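Local coordinates for small S protein (Podospora anserina, PDB 2WVO) that drives heterokaryon incompatibility, triggering a lethal reaction when it meets the prion form of its het-s counterpart in a fused, incompatible cell, at the interface of chains A and B. Sequence-based numbering; all coordinates share one arbitrary frame. Chains: chain A/B, Small S protein.

The interface of chains A and B. Residues chain A 79, 82-83, 85-86, 166, 169; chain B 93, 96-97, 100.
B:Arg100 reaches across to chain A and plants its guanidinium end-on against A:Glu86, both terminal nitrogens converging on one carboxylate oxygen. B:Arg100 NH1 lies 2.5 Å from A:Glu86 OE2, meeting it nearly along the C-O axis. B:Arg100 NH2 comes to A:Glu86 OE2 at 2.8 Å from above the carboxylate plane. The oxygen sits in the guanidinium plane, but the carboxylate is turned 47° against that plane, so this is a fork on one atom rather than a flat, paired salt bridge. B:Arg100 NH1 also donates a fairly straight in-plane hydrogen bond to the hydroxyl A:Ser82 OG at 2.9 Å; that hydroxyl points toward it because OG stands anti to the backbone N (chi1 175°). The bend at chi3 (-64°) of B:Arg100 swings the guanidinium over to A:Glu86 and A:Ser82 while the aliphatic stem stays against A:Leu79 CD2 and A:Ile83 CG1, so both the charged head and the stem are held. A:Glu169 OE1 makes a longer salt bridge to B:Arg100 NE at 3.5 Å, and the ring of A:Phe166 stands almost perpendicular to the guanidinium, its CE2 near NH2.

The other oxygen of A:Glu86, OE1, is 3.2 Å from B:Thr97 OG1, a possible hydrogen bond, and a water bridges the two. The same hydroxyl is also placed to donate to B:Ser93 O one helical turn back, so the two acceptors would have to share its one hydrogen. B:Thr97 also lays its CA over one guanidinium face, toward the rim. Farther along, B:Lys96 NZ forms a salt bridge with A:Glu85 OE2 at 2.7 Å, on the anti side, tilted well out of the carboxylate plane, while CE packs on A:Glu85 CB.

Helix 75-104 of chain B meets the same helix of chain A, with A:Phe166 and A:Glu169 added from helix 153-172. Repeated by the two-fold axis, this polar clasp helps hold together the HET-S homodimer through its globular domains.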
# COMPACT_ATOMS: atom_id res chain seq x y z
N LEU A 79 10.71 -9.66 -12.26
CA LEU A 79 10.15 -8.33 -11.97
C LEU A 79 8.64 -8.32 -12.19
O LEU A 79 7.90 -7.90 -11.31
CB LEU A 79 10.83 -7.26 -12.83
CG LEU A 79 12.11 -6.60 -12.30
CD1 LEU A 79 13.11 -6.31 -13.41
CD2 LEU A 79 11.77 -5.32 -11.55
N SER A 82 6.69 -10.10 -9.38
CA SER A 82 6.68 -9.32 -8.16
C SER A 82 5.62 -8.22 -8.25
O SER A 82 4.81 -8.05 -7.34
CB SER A 82 8.07 -8.72 -7.94
OG SER A 82 8.08 -7.87 -6.82
N ILE A 83 5.62 -7.52 -9.38
CA ILE A 83 4.70 -6.41 -9.61
C ILE A 83 3.22 -6.84 -9.55
O ILE A 83 2.39 -6.19 -8.92
CB ILE A 83 5.00 -5.73 -10.98
CG1 ILE A 83 6.24 -4.85 -10.86
CG2 ILE A 83 3.80 -4.92 -11.45
CD1 ILE A 83 7.00 -4.63 -12.18
N GLU A 85 2.04 -9.63 -8.19
CA GLU A 85 1.78 -9.98 -6.79
C GLU A 85 1.48 -8.73 -5.94
O GLU A 85 0.57 -8.76 -5.10
CB GLU A 85 2.97 -10.75 -6.20
CG GLU A 85 3.02 -12.19 -6.65
CD GLU A 85 4.31 -12.89 -6.29
OE1 GLU A 85 4.34 -14.14 -6.35
OE2 GLU A 85 5.31 -12.22 -5.94
N GLU A 86 2.23 -7.65 -6.16
CA GLU A 86 1.99 -6.38 -5.46
C GLU A 86 0.61 -5.78 -5.78
O GLU A 86 -0.06 -5.27 -4.90
CB GLU A 86 3.18 -5.36 -5.61
CG GLU A 86 3.48 -4.61 -4.23
CD GLU A 86 4.80 -3.84 -4.16
OE1 GLU A 86 4.87 -2.77 -3.48
OE2 GLU A 86 5.80 -4.28 -4.73
N PHE A 166 2.50 0.68 -11.59
CA PHE A 166 2.94 -0.72 -11.78
C PHE A 166 2.96 -1.18 -13.24
O PHE A 166 3.86 -1.91 -13.64
CB PHE A 166 2.11 -1.69 -10.95
CG PHE A 166 2.44 -1.67 -9.48
CD1 PHE A 166 1.42 -1.64 -8.52
CD2 PHE A 166 3.75 -1.69 -9.05
CE1 PHE A 166 1.72 -1.63 -7.16
CE2 PHE A 166 4.06 -1.67 -7.69
CZ PHE A 166 3.05 -1.64 -6.75
N GLU A 169 6.06 0.30 -14.84
CA GLU A 169 7.18 -0.60 -14.53
C GLU A 169 7.20 -1.85 -15.40
O GLU A 169 8.26 -2.28 -15.86
CB GLU A 169 7.12 -1.04 -13.06
CG GLU A 169 7.45 0.02 -12.02
CD GLU A 169 7.74 -0.61 -10.65
OE1 GLU A 169 8.72 -1.40 -10.53
OE2 GLU A 169 6.98 -0.32 -9.70
N SER B 93 5.03 -5.48 1.04
CA SER B 93 5.17 -4.71 -0.21
C SER B 93 6.46 -3.93 -0.31
O SER B 93 7.06 -3.85 -1.37
CB SER B 93 4.01 -3.74 -0.39
OG SER B 93 2.81 -4.48 -0.49
N LYS B 96 9.11 -6.30 -1.29
CA LYS B 96 8.96 -6.60 -2.70
C LYS B 96 9.56 -5.49 -3.57
O LYS B 96 10.26 -5.78 -4.53
CB LYS B 96 7.49 -6.77 -3.07
CG LYS B 96 6.81 -7.98 -2.49
CD LYS B 96 5.43 -8.05 -3.06
CE LYS B 96 4.98 -9.47 -3.26
NZ LYS B 96 5.84 -10.26 -4.13
N THR B 97 9.26 -4.24 -3.24
CA THR B 97 9.82 -3.09 -3.95
C THR B 97 11.34 -3.07 -3.85
O THR B 97 12.02 -2.77 -4.83
CB THR B 97 9.25 -1.77 -3.40
OG1 THR B 97 7.85 -1.74 -3.65
CG2 THR B 97 9.90 -0.54 -4.06
N ARG B 100 12.88 -5.72 -6.10
CA ARG B 100 12.86 -5.30 -7.50
C ARG B 100 14.03 -4.35 -7.81
O ARG B 100 14.60 -4.38 -8.90
CB ARG B 100 11.52 -4.67 -7.89
CG ARG B 100 10.38 -5.67 -7.88
CD ARG B 100 9.17 -5.18 -8.67
NE ARG B 100 8.57 -3.97 -8.10
CZ ARG B 100 7.69 -3.96 -7.10
NH1 ARG B 100 7.31 -5.09 -6.51
NH2 ARG B 100 7.20 -2.81 -6.66
O HOH W 1 5.84 -0.84 -1.36